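Local coordinates for protein exosome complex component Rrp42 (Pyrococcus abyssi, PDB 2PO1) that probably serves as a non-catalytic subunit of the RNA-degrading archaeal exosome, pairing with Rrp41 in a hexameric ring and helping to shape the Rrp41 active site, at residues Tyr36-Glu42 and Leu54-Thr60; Thr60-Ile66 and Ile141-Asp147; Ile161-Leu165 and Ile268-Val272; Lys194-Pro198 and Ile264-Leu269. All coordinates share one frame. Residues are numbered along the deposited sequence.

Contact 1: residues Tyr36-Glu42 and Leu54-Thr60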
loop_
_atom_site.group_PDB
_atom_site.type_symbol
_atom_site.label_atom_id
_atom_site.label_comp_id
_atom_site.label_asym_id
_atom_site.label_seq_id
_atom_site.Cartn_x
_atom_site.Cartn_y
_atom_site.Cartn_z
ATOM N N TYR C 36 18.108 -0.193 36.256
ATOM C CA TYR C 36 18.101 -0.780 34.917
ATOM C C TYR C 36 18.619 -2.169 35.013
ATOM O O TYR C 36 19.419 -2.453 35.892
ATOM C CB TYR C 36 19.023 0.030 33.996
ATOM C CG TYR C 36 18.239 1.107 33.355
ATOM C CD1 TYR C 36 17.850 2.215 34.080
ATOM C CD2 TYR C 36 17.823 0.991 32.034
ATOM C CE1 TYR C 36 17.085 3.205 33.506
ATOM C CE2 TYR C 36 17.081 1.973 31.463
ATOM C CZ TYR C 36 16.699 3.058 32.194
ATOM O OH TYR C 36 15.906 4.038 31.643
ATOM N N ARG C 37 18.216 -2.998 34.048
ATOM C CA ARG C 37 18.777 -4.327 33.885
ATOM C C ARG C 37 20.171 -4.068 33.404
ATOM O O ARG C 37 20.456 -2.938 33.034
ATOM C CB ARG C 37 17.997 -5.076 32.805
ATOM C CG ARG C 37 16.634 -5.493 33.219
ATOM C CD ARG C 37 15.800 -5.890 31.995
ATOM N NE ARG C 37 15.467 -4.728 31.205
ATOM C CZ ARG C 37 14.757 -4.787 30.072
ATOM N NH1 ARG C 37 14.387 -5.969 29.584
ATOM N NH2 ARG C 37 14.433 -3.666 29.415
ATOM N N PRO C 38 21.037 -5.108 33.347
ATOM C CA PRO C 38 22.354 -4.788 32.856
ATOM C C PRO C 38 22.322 -4.215 31.462
ATOM O O PRO C 38 21.501 -4.629 30.646
ATOM C CB PRO C 38 23.090 -6.141 32.902
ATOM C CG PRO C 38 22.382 -6.931 33.937
ATOM C CD PRO C 38 20.930 -6.536 33.698
ATOM N N ILE C 39 23.161 -3.201 31.226
ATOM C CA ILE C 39 23.162 -2.493 29.957
ATOM C C ILE C 39 24.435 -2.854 29.253
ATOM O O ILE C 39 25.505 -2.880 29.864
ATOM C CB ILE C 39 23.087 -0.983 30.143
ATOM C CG1 ILE C 39 21.699 -0.594 30.679
ATOM C CG2 ILE C 39 23.207 -0.287 28.775
ATOM C CD1 ILE C 39 21.640 0.835 31.299
ATOM N N GLU C 40 24.326 -3.145 27.973
ATOM C CA GLU C 40 25.495 -3.323 27.118
ATOM C C GLU C 40 25.337 -2.362 25.966
ATOM O O GLU C 40 24.329 -2.398 25.309
ATOM C CB GLU C 40 25.551 -4.746 26.550
ATOM C CG GLU C 40 26.236 -5.787 27.408
ATOM C CD GLU C 40 26.365 -7.167 26.688
ATOM O OE1 GLU C 40 25.924 -8.191 27.273
ATOM O OE2 GLU C 40 26.890 -7.224 25.541
ATOM N N ILE C 41 26.310 -1.479 25.744
ATOM C CA ILE C 41 26.273 -0.579 24.587
ATOM C C ILE C 41 27.542 -0.874 23.815
ATOM O O ILE C 41 28.643 -0.923 24.389
ATOM C CB ILE C 41 26.225 0.906 24.997
ATOM C CG1 ILE C 41 24.992 1.163 25.860
ATOM C CG2 ILE C 41 26.175 1.803 23.740
ATOM C CD1 ILE C 41 25.025 2.474 26.531
ATOM N N GLU C 42 27.387 -1.190 22.547
ATOM C CA GLU C 42 28.535 -1.396 21.712
ATOM C C GLU C 42 28.310 -0.693 20.430
ATOM O O GLU C 42 27.348 -0.984 19.711
ATOM C CB GLU C 42 28.792 -2.863 21.436
ATOM C CG GLU C 42 30.215 -3.075 20.885
ATOM C CD GLU C 42 30.500 -4.494 20.478
ATOM O OE1 GLU C 42 31.566 -4.713 19.867
ATOM O OE2 GLU C 42 29.672 -5.388 20.768
ATOM N N LEU C 54 24.783 -1.183 19.022
ATOM C CA LEU C 54 23.992 -2.313 19.511
ATOM C C LEU C 54 23.788 -2.019 21.004
ATOM O O LEU C 54 24.789 -1.856 21.730
ATOM C CB LEU C 54 24.774 -3.618 19.328
ATOM C CG LEU C 54 24.010 -4.845 19.819
ATOM C CD1 LEU C 54 22.751 -5.119 19.007
ATOM C CD2 LEU C 54 24.866 -5.988 19.695
ATOM N N VAL C 55 22.525 -1.902 21.437
ATOM C CA VAL C 55 22.201 -1.724 22.852
ATOM C C VAL C 55 21.415 -2.903 23.387
ATOM O O VAL C 55 20.527 -3.375 22.733
ATOM C CB VAL C 55 21.474 -0.402 23.114
ATOM C CG1 VAL C 55 21.020 -0.290 24.549
ATOM C CG2 VAL C 55 22.456 0.748 22.837
ATOM N N LYS C 56 21.816 -3.414 24.557
ATOM C CA LYS C 56 21.085 -4.465 25.257
ATOM C C LYS C 56 20.697 -3.913 26.598
ATOM O O LYS C 56 21.583 -3.454 27.330
ATOM C CB LYS C 56 21.975 -5.704 25.433
ATOM C CG LYS C 56 22.524 -6.212 24.102
ATOM C CD LYS C 56 23.222 -7.567 24.250
ATOM C CE LYS C 56 24.166 -7.793 23.080
ATOM N NZ LYS C 56 25.212 -8.852 23.376
ATOM N N LEU C 57 19.387 -3.915 26.877
ATOM C CA LEU C 57 18.855 -3.659 28.207
ATOM C C LEU C 57 18.383 -5.034 28.664
ATOM O O LEU C 57 17.356 -5.510 28.198
ATOM C CB LEU C 57 17.664 -2.710 28.121
ATOM C CG LEU C 57 17.907 -1.259 28.453
ATOM C CD1 LEU C 57 19.240 -0.636 27.898
ATOM C CD2 LEU C 57 16.692 -0.386 28.173
ATOM N N GLY C 58 19.208 -5.709 29.472
ATOM C CA GLY C 58 18.997 -7.110 29.785
ATOM C C GLY C 58 18.966 -7.752 28.419
ATOM O O GLY C 58 19.904 -7.564 27.632
ATOM N N SER C 59 17.849 -8.414 28.127
ATOM C CA SER C 59 17.738 -9.226 26.949
ATOM C C SER C 59 17.104 -8.456 25.815
ATOM O O SER C 59 17.021 -8.966 24.727
ATOM C CB SER C 59 16.894 -10.458 27.251
ATOM O OG SER C 59 17.640 -11.420 27.979
ATOM N N THR C 60 16.599 -7.253 26.075
ATOM C CA THR C 60 16.136 -6.404 24.998
ATOM C C THR C 60 17.362 -5.989 24.192
ATOM O O THR C 60 18.346 -5.500 24.736
ATOM C CB THR C 60 15.439 -5.120 25.535
ATOM O OG1 THR C 60 14.123 -5.451 25.972
ATOM C CG2 THR C 60 15.343 -4.071 24.455
HETATM O O HOH W 1 15.564 -8.609 29.794
HETATM O O HOH W 2 22.233 -6.537 28.999
#
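At Gly-58 the fit leaves no room for a side chain. Arg-37 lays its side chain across this residue, with its CB 3.6 Å from Gly-58 N; a CB on Gly-58 would run into Arg-37 CD, and the backbone has a positive phi, so glycine suits the spot on both counts. Gly-58 N donates a hydrogen bond to Pro-38 O at 2.8 Å. The guanidinium passes over Leu-57, NH2 lying 3.6 Å from Leu-57 CB, and reaches Asp-211 by a salt bridge and the carbonyl of Asp-149 by a hydrogen bond. Water 1 fills the gap between Arg-37 NH1 and Ser-59 N, while water 2 links the carbonyls of Pro-38 and Gly-58.

Further on, Ile-39 to Glu-42 run antiparallel to Leu-54 to Leu-57, the axes 4.7 Å apart. Glu-40 and Lys-56 exchange backbone hydrogen bonds, as do Glu-42 and Leu-54. On the face of Ile-39 and Ile-41, Ile-39 CG1 fits against Leu-57 CD1 at 3.7 Å and Ile-41 CG1 against Val-55 CG2 at 4.0 Å; Leu-57 CD2 meets the edge of the Tyr-36 ring. Helix 152-166 lies on Ile-41 and Val-55, helix 247-275 on Tyr-36, Ile-39 and Ile-41. On the other face a salt bridge joins Glu-40 OE2 to Lys-56 NZ at 3.2 Å. This is a beta hairpin at one edge of the RNase PH-fold sheet, followed by a type II' turn from Leu-57 to Thr-60.

Contact 2: residues Thr60-Ile66 and Ile141-Asp147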
loop_
_atom_site.group_PDB
_atom_site.type_symbol
_atom_site.label_atom_id
_atom_site.label_comp_id
_atom_site.label_asym_id
_atom_site.label_seq_id
_atom_site.Cartn_x
_atom_site.Cartn_y
_atom_site.Cartn_z
ATOM N N THR C 60 16.599 -7.253 26.075
ATOM C CA THR C 60 16.136 -6.404 24.998
ATOM C C THR C 60 17.362 -5.989 24.192
ATOM O O THR C 60 18.346 -5.500 24.736
ATOM C CB THR C 60 15.439 -5.120 25.535
ATOM O OG1 THR C 60 14.123 -5.451 25.972
ATOM C CG2 THR C 60 15.343 -4.071 24.455
ATOM N N GLN C 61 17.321 -6.166 22.871
ATOM C CA GLN C 61 18.475 -5.759 22.059
ATOM C C GLN C 61 17.986 -4.944 20.942
ATOM O O GLN C 61 17.061 -5.350 20.254
ATOM C CB GLN C 61 19.105 -6.972 21.428
ATOM C CG GLN C 61 19.405 -7.988 22.443
ATOM C CD GLN C 61 20.561 -8.820 22.023
ATOM O OE1 GLN C 61 21.495 -8.310 21.424
ATOM N NE2 GLN C 61 20.508 -10.097 22.318
ATOM N N VAL C 62 18.624 -3.803 20.699
ATOM C CA VAL C 62 18.241 -3.067 19.538
ATOM C C VAL C 62 19.490 -2.571 18.822
ATOM O O VAL C 62 20.480 -2.237 19.459
ATOM C CB VAL C 62 17.288 -1.917 19.878
ATOM C CG1 VAL C 62 16.513 -2.153 21.153
ATOM C CG2 VAL C 62 17.969 -0.673 19.854
ATOM N N LEU C 63 19.480 -2.630 17.499
ATOM C CA LEU C 63 20.591 -2.137 16.712
ATOM C C LEU C 63 20.131 -0.907 16.057
ATOM O O LEU C 63 19.044 -0.906 15.392
ATOM C CB LEU C 63 20.796 -3.068 15.527
ATOM C CG LEU C 63 22.171 -3.500 15.081
ATOM C CD1 LEU C 63 22.136 -4.210 13.669
ATOM C CD2 LEU C 63 23.342 -2.450 15.301
ATOM N N VAL C 64 20.971 0.113 16.078
ATOM C CA VAL C 64 20.662 1.296 15.294
ATOM C C VAL C 64 21.789 1.548 14.367
ATOM O O VAL C 64 22.989 1.424 14.737
ATOM C CB VAL C 64 20.464 2.566 16.211
ATOM C CG1 VAL C 64 20.364 3.875 15.372
ATOM C CG2 VAL C 64 19.272 2.362 16.985
ATOM N N GLY C 65 21.427 1.841 13.131
ATOM C CA GLY C 65 22.436 2.184 12.121
ATOM C C GLY C 65 22.176 3.615 11.708
ATOM O O GLY C 65 21.015 4.041 11.658
ATOM N N ILE C 66 23.252 4.378 11.471
ATOM C CA ILE C 66 23.143 5.737 10.955
ATOM C C ILE C 66 23.679 5.705 9.580
ATOM O O ILE C 66 24.764 5.203 9.356
ATOM C CB ILE C 66 23.985 6.757 11.783
ATOM C CG1 ILE C 66 23.589 6.720 13.269
ATOM C CG2 ILE C 66 23.890 8.136 11.172
ATOM C CD1 ILE C 66 22.177 7.164 13.625
ATOM N N ILE C 141 18.261 7.596 10.915
ATOM C CA ILE C 141 18.425 6.862 12.118
ATOM C C ILE C 141 17.532 5.642 11.922
ATOM O O ILE C 141 16.305 5.753 11.911
ATOM C CB ILE C 141 17.996 7.612 13.349
ATOM C CG1 ILE C 141 18.706 8.959 13.405
ATOM C CG2 ILE C 141 18.250 6.731 14.569
ATOM C CD1 ILE C 141 18.345 9.762 14.613
ATOM N N ASP C 142 18.163 4.504 11.654
ATOM C CA ASP C 142 17.373 3.328 11.328
ATOM C C ASP C 142 17.515 2.366 12.501
ATOM O O ASP C 142 18.647 1.919 12.868
ATOM C CB ASP C 142 17.771 2.708 9.999
ATOM C CG ASP C 142 17.257 3.470 8.842
ATOM O OD1 ASP C 142 18.095 3.927 8.031
ATOM O OD2 ASP C 142 16.027 3.715 8.761
ATOM N N VAL C 143 16.378 2.077 13.114
ATOM C CA VAL C 143 16.373 1.347 14.386
ATOM C C VAL C 143 15.799 0.007 14.028
ATOM O O VAL C 143 14.647 -0.068 13.520
ATOM C CB VAL C 143 15.435 1.914 15.434
ATOM C CG1 VAL C 143 15.465 0.980 16.684
ATOM C CG2 VAL C 143 15.769 3.407 15.771
ATOM N N HIS C 144 16.625 -1.021 14.230
ATOM C CA HIS C 144 16.267 -2.374 14.021
ATOM C C HIS C 144 16.153 -3.055 15.389
ATOM O O HIS C 144 17.188 -3.402 16.040
ATOM C CB HIS C 144 17.366 -3.043 13.194
ATOM C CG HIS C 144 16.848 -3.833 12.048
ATOM N ND1 HIS C 144 16.089 -3.268 11.054
ATOM C CD2 HIS C 144 17.054 -5.122 11.681
ATOM C CE1 HIS C 144 15.773 -4.194 10.168
ATOM N NE2 HIS C 144 16.392 -5.310 10.500
ATOM N N VAL C 145 14.920 -3.249 15.857
ATOM C CA VAL C 145 14.759 -3.866 17.208
ATOM C C VAL C 145 14.994 -5.361 16.956
ATOM O O VAL C 145 14.349 -5.911 16.077
ATOM C CB VAL C 145 13.396 -3.552 17.838
ATOM C CG1 VAL C 145 13.117 -4.485 19.044
ATOM C CG2 VAL C 145 13.355 -2.095 18.257
ATOM N N LEU C 146 15.979 -5.965 17.641
ATOM C CA LEU C 146 16.354 -7.364 17.400
ATOM C C LEU C 146 15.772 -8.342 18.423
ATOM O O LEU C 146 15.665 -9.500 18.122
ATOM C CB LEU C 146 17.864 -7.564 17.396
ATOM C CG LEU C 146 18.674 -6.731 16.422
ATOM C CD1 LEU C 146 20.116 -6.992 16.703
ATOM C CD2 LEU C 146 18.263 -7.063 14.952
ATOM N N ASP C 147 15.381 -7.880 19.614
ATOM C CA ASP C 147 14.839 -8.802 20.627
ATOM C C ASP C 147 14.113 -7.906 21.572
ATOM O O ASP C 147 14.715 -7.031 22.129
ATOM C CB ASP C 147 15.975 -9.479 21.396
ATOM C CG ASP C 147 15.682 -10.924 21.748
ATOM O OD1 ASP C 147 16.620 -11.567 22.261
ATOM O OD2 ASP C 147 14.565 -11.447 21.512
#
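Thr-60 enters the strand with its CA 3.3 Å from Asp-147 O, a CA-H...O contact, while its hydroxyl bonds to Asp-149 and Gly-150 just past the partner strand. At Gln-61 the pairing is uneven: Gln-61 N donates to Asp-147 O at 2.8 Å, but Gln-61 O receives both Leu-146 N, at 2.9 Å, and Asp-147 N, at 3.1 Å. Two residues opposite one make a classic beta bulge, which shifts the register before Val-62 meets Val-145. Val-62 also brings its CG2 to 4.4 Å from Val-143 CG1, on the face covered by helix 152-166. Leu-63 then exchanges two backbone hydrogen bonds with His-144. These strands are interior, antiparallel neighbours in the five-stranded sheet of this RNase PH-type domain, and the face bearing Leu-63, Asp-142 and His-144 meets an exonuclease 1 (Rrp41) chain: Asp-142 salt-bridges a basic side chain of that subunit, and His-144 hydrogen-bonds an acidic one. Val-64 returns to the helix-covered face, its CG1 3.6 Å from Ile-141 CG2. Gly-65 pairs with Asp-142 through N to O at 2.8 Å and, in return, Asp-142 N to Gly-65 O at 2.9 Å. Ile-66 finally swings its CD1 to 3.9 Å from Ile-141 CG1.

Contact 3: residues Ile161-Leu165 and Ile268-Val272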
loop_
_atom_site.group_PDB
_atom_site.type_symbol
_atom_site.label_atom_id
_atom_site.label_comp_id
_atom_site.label_asym_id
_atom_site.label_seq_id
_atom_site.Cartn_x
_atom_site.Cartn_y
_atom_site.Cartn_z
ATOM N N ILE C 161 21.239 7.628 20.122
ATOM C CA ILE C 161 22.188 8.664 20.387
ATOM C C ILE C 161 23.609 8.089 20.391
ATOM O O ILE C 161 24.577 8.782 20.013
ATOM C CB ILE C 161 21.870 9.475 21.687
ATOM C CG1 ILE C 161 22.730 10.751 21.727
ATOM C CG2 ILE C 161 22.034 8.634 22.894
ATOM C CD1 ILE C 161 22.214 11.777 20.634
ATOM N N ALA C 162 23.751 6.844 20.813
ATOM C CA ALA C 162 25.097 6.267 20.805
ATOM C C ALA C 162 25.540 6.082 19.359
ATOM O O ALA C 162 26.708 6.249 19.036
ATOM C CB ALA C 162 25.145 4.932 21.599
ATOM N N ALA C 163 24.616 5.744 18.462
ATOM C CA ALA C 163 24.999 5.505 17.069
ATOM C C ALA C 163 25.386 6.867 16.439
ATOM O O ALA C 163 26.386 6.992 15.728
ATOM C CB ALA C 163 23.858 4.842 16.322
ATOM N N LEU C 164 24.637 7.921 16.772
ATOM C CA LEU C 164 24.924 9.286 16.253
ATOM C C LEU C 164 26.282 9.790 16.742
ATOM O O LEU C 164 27.069 10.419 15.992
ATOM C CB LEU C 164 23.790 10.204 16.709
ATOM C CG LEU C 164 22.519 10.038 15.912
ATOM C CD1 LEU C 164 21.481 10.812 16.643
ATOM C CD2 LEU C 164 22.735 10.679 14.540
ATOM N N LEU C 165 26.579 9.503 18.002
ATOM C CA LEU C 165 27.886 9.834 18.556
ATOM C C LEU C 165 28.964 9.028 17.880
ATOM O O LEU C 165 30.038 9.502 17.715
ATOM C CB LEU C 165 27.955 9.576 20.050
ATOM C CG LEU C 165 27.123 10.580 20.856
ATOM C CD1 LEU C 165 26.845 9.973 22.225
ATOM C CD2 LEU C 165 27.821 11.948 20.915
ATOM N N ILE C 268 27.085 5.316 27.583
ATOM C CA ILE C 268 27.159 5.759 26.216
ATOM C C ILE C 268 28.494 6.395 25.865
ATOM O O ILE C 268 29.089 6.009 24.882
ATOM C CB ILE C 268 26.022 6.742 25.850
ATOM C CG1 ILE C 268 24.646 6.047 25.979
ATOM C CG2 ILE C 268 26.264 7.301 24.455
ATOM C CD1 ILE C 268 23.434 7.076 25.929
ATOM N N LEU C 269 28.974 7.353 26.658
ATOM C CA LEU C 269 30.193 8.045 26.281
ATOM C C LEU C 269 31.348 7.030 26.272
ATOM O O LEU C 269 32.205 7.073 25.404
ATOM C CB LEU C 269 30.513 9.189 27.255
ATOM C CG LEU C 269 30.145 10.630 26.888
ATOM C CD1 LEU C 269 29.820 10.744 25.411
ATOM C CD2 LEU C 269 29.010 11.122 27.756
ATOM N N GLU C 270 31.316 6.105 27.240
ATOM C CA GLU C 270 32.336 5.061 27.432
ATOM C C GLU C 270 32.361 4.147 26.189
ATOM O O GLU C 270 33.399 3.879 25.607
ATOM C CB GLU C 270 31.947 4.285 28.689
ATOM C CG GLU C 270 32.903 3.206 29.172
ATOM C CD GLU C 270 32.686 2.812 30.667
ATOM O OE1 GLU C 270 33.632 2.245 31.254
ATOM O OE2 GLU C 270 31.585 3.069 31.260
ATOM N N ALA C 271 31.201 3.697 25.769
ATOM C CA ALA C 271 31.083 2.834 24.571
ATOM C C ALA C 271 31.576 3.583 23.371
ATOM O O ALA C 271 32.288 3.036 22.537
ATOM C CB ALA C 271 29.652 2.426 24.349
ATOM N N VAL C 272 31.170 4.839 23.283
ATOM C CA VAL C 272 31.512 5.679 22.130
ATOM C C VAL C 272 33.031 5.820 22.082
ATOM O O VAL C 272 33.651 5.565 21.060
ATOM C CB VAL C 272 30.841 7.023 22.222
ATOM C CG1 VAL C 272 31.527 8.037 21.281
ATOM C CG2 VAL C 272 29.327 6.870 21.880
#
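The two helical segments run in broadly the same direction, their axes 9.6 Å apart at closest approach and inclined by 37°, with a signed crossing angle of -37°. The backbones come nearest at Ala-162 and Ile-268, whose CA atoms are 5.8 Å apart; one turn further on, Leu-165 and Val-272 face each other with CA atoms 6.6 Å apart. The closer approach is consistent with the small side chain of Ala-162, whose CB rests 3.9 Å from Ile-268 CG2.

Ile-268 is the busiest residue. Its CG2 also meets Leu-165 CD1 at 3.5 Å, while its CD1 reaches Ile-161 CG2 at 3.7 Å, so it touches three residues of the partner helix. Leu-165 points toward the other helix and spans its next turn, with CB 3.5 Å from Val-272 CG2. The same valine methyl lies 3.9 Å from Ala-162 O. Leu-269 adds a looser touch at the margin, its CD1 4.4 Å from Leu-165 CD1. Around the pair, Ile-41 of strand 39-43 packs on both Ala-162 and Ile-268, and Pro-196 packs on Ile-161.

No hydrogen bond or salt bridge crosses between the segments. Helices 152-166 and 247-275 are therefore held together here by close apolar packing, which buries branched side chains and an alanine between them.

Contact 4: residues Lys194-Pro198 and Ile264-Leu269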
loop_
_atom_site.group_PDB
_atom_site.type_symbol
_atom_site.label_atom_id
_atom_site.label_comp_id
_atom_site.label_asym_id
_atom_site.label_seq_id
_atom_site.Cartn_x
_atom_site.Cartn_y
_atom_site.Cartn_z
ATOM N N LYS C 194 24.338 17.173 22.196
ATOM C CA LYS C 194 23.711 16.858 23.464
ATOM C C LYS C 194 23.536 15.366 23.475
ATOM O O LYS C 194 23.621 14.721 22.421
ATOM C CB LYS C 194 22.389 17.621 23.584
ATOM C CG LYS C 194 22.576 18.921 24.359
ATOM C CD LYS C 194 21.489 19.902 24.034
ATOM C CE LYS C 194 22.073 21.324 23.883
ATOM N NZ LYS C 194 21.510 21.781 22.523
ATOM N N ILE C 195 23.342 14.793 24.661
ATOM C CA ILE C 195 23.115 13.356 24.744
ATOM C C ILE C 195 21.802 13.000 25.449
ATOM O O ILE C 195 21.829 12.492 26.550
ATOM C CB ILE C 195 24.331 12.572 25.343
ATOM C CG1 ILE C 195 25.572 12.864 24.544
ATOM C CG2 ILE C 195 24.090 11.032 25.303
ATOM C CD1 ILE C 195 26.822 12.723 25.364
ATOM N N PRO C 196 20.660 13.228 24.782
ATOM C CA PRO C 196 19.376 12.897 25.361
ATOM C C PRO C 196 19.246 11.389 25.501
ATOM O O PRO C 196 19.676 10.637 24.611
ATOM C CB PRO C 196 18.383 13.418 24.310
ATOM C CG PRO C 196 19.129 13.337 23.034
ATOM C CD PRO C 196 20.499 13.760 23.413
ATOM N N VAL C 197 18.678 10.968 26.630
ATOM C CA VAL C 197 18.559 9.566 27.004
ATOM C C VAL C 197 17.131 9.435 27.482
ATOM O O VAL C 197 16.719 10.195 28.354
ATOM C CB VAL C 197 19.568 9.229 28.146
ATOM C CG1 VAL C 197 19.254 7.896 28.770
ATOM C CG2 VAL C 197 20.982 9.205 27.604
ATOM N N PRO C 198 16.332 8.532 26.864
ATOM C CA PRO C 198 14.998 8.409 27.468
ATOM C C PRO C 198 15.117 7.524 28.670
ATOM O O PRO C 198 15.872 6.522 28.651
ATOM C CB PRO C 198 14.145 7.710 26.401
ATOM C CG PRO C 198 15.031 7.465 25.239
ATOM C CD PRO C 198 16.486 7.628 25.705
ATOM N N ILE C 264 23.318 6.534 32.514
ATOM C CA ILE C 264 23.331 5.945 31.180
ATOM C C ILE C 264 24.251 6.714 30.224
ATOM O O ILE C 264 25.005 6.093 29.436
ATOM C CB ILE C 264 21.906 5.838 30.647
ATOM C CG1 ILE C 264 21.130 4.879 31.584
ATOM C CG2 ILE C 264 21.928 5.428 29.195
ATOM C CD1 ILE C 264 20.019 4.249 31.002
ATOM N N ARG C 265 24.208 8.047 30.292
ATOM C CA ARG C 265 25.108 8.872 29.446
ATOM C C ARG C 265 26.563 8.474 29.641
ATOM O O ARG C 265 27.322 8.322 28.665
ATOM C CB ARG C 265 24.928 10.337 29.783
ATOM C CG ARG C 265 25.442 11.359 28.782
ATOM C CD ARG C 265 24.219 12.281 28.494
ATOM N NE ARG C 265 23.679 12.703 29.777
ATOM C CZ ARG C 265 22.396 12.859 30.082
ATOM N NH1 ARG C 265 21.398 12.674 29.217
ATOM N NH2 ARG C 265 22.128 13.199 31.313
ATOM N N LYS C 266 26.970 8.305 30.893
ATOM C CA LYS C 266 28.305 7.793 31.140
ATOM C C LYS C 266 28.627 6.468 30.393
ATOM O O LYS C 266 29.722 6.306 29.874
ATOM C CB LYS C 266 28.548 7.647 32.628
ATOM C CG LYS C 266 28.477 8.951 33.364
ATOM C CD LYS C 266 28.975 8.757 34.808
ATOM C CE LYS C 266 28.563 9.916 35.698
ATOM N NZ LYS C 266 29.046 11.211 35.166
ATOM N N LEU C 267 27.672 5.536 30.328
ATOM C CA LEU C 267 27.895 4.279 29.616
ATOM C C LEU C 267 27.987 4.489 28.109
ATOM O O LEU C 267 28.838 3.899 27.453
ATOM C CB LEU C 267 26.768 3.288 29.896
ATOM C CG LEU C 267 26.735 2.856 31.343
ATOM C CD1 LEU C 267 25.415 2.101 31.694
ATOM C CD2 LEU C 267 28.010 2.031 31.713
ATOM N N ILE C 268 27.085 5.316 27.583
ATOM C CA ILE C 268 27.159 5.759 26.216
ATOM C C ILE C 268 28.494 6.395 25.865
ATOM O O ILE C 268 29.089 6.009 24.882
ATOM C CB ILE C 268 26.022 6.742 25.850
ATOM C CG1 ILE C 268 24.646 6.047 25.979
ATOM C CG2 ILE C 268 26.264 7.301 24.455
ATOM C CD1 ILE C 268 23.434 7.076 25.929
ATOM N N LEU C 269 28.974 7.353 26.658
ATOM C CA LEU C 269 30.193 8.045 26.281
ATOM C C LEU C 269 31.348 7.030 26.272
ATOM O O LEU C 269 32.205 7.073 25.404
ATOM C CB LEU C 269 30.513 9.189 27.255
ATOM C CG LEU C 269 30.145 10.630 26.888
ATOM C CD1 LEU C 269 29.820 10.744 25.411
ATOM C CD2 LEU C 269 29.010 11.122 27.756
#
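Arg-265 has the most telling conformation here. Its CA-to-CB bond points sideways, but with chi1 t, chi2 at 126° between wells and chi3 p, the chain bends back so that NH1 donates a 2.7 Å hydrogen bond to Ile-195 O. The bend brings Arg-265 CD to within 3.2 Å of Ile-195 CB, a tight touch, and NH2 forms a salt bridge with Glu-262 one turn earlier in the helix. Ile-195, with chi1 m and chi2 t, extends CD1 to 3.6 Å from Leu-269 CD1. With chi1 t, Val-197 CG1 lies 3.7 Å from Ile-264 CG2 and Val-197 CG2 3.7 Å from Ile-268 CD1. Pro-196 and Pro-198 point away, onto strand 222-228. The segment thus enters strand 197-204 with its isoleucine and valine against helix 247-275, whose Ile-264 and Ile-268 also touch helix 152-166 and strand 39-43.

Overall arrangement
From the N terminus, contact 1 closes the short hairpin of strands 39-43 and 51-57. Thr-60, shared with contact 2, then starts strand 60-71, and contact 2 closes a much longer loop by pairing it with strand 135-147; together they assemble four neighbouring strands of one sheet. Helix 152-166 follows, and contact 3 joins it to the C-terminal helix 247-275. Contact 4 opens later, at 194-198, and ends on the same stretch of helix 247-275 as contact 3, sharing Ile-268 and Leu-269. Ile-41 of contact 1 touches both helices, and Val-64 and Ile-66 of contact 2 pack on Ala-163, tying sheet to helices; contacts 2 and 4 do not touch.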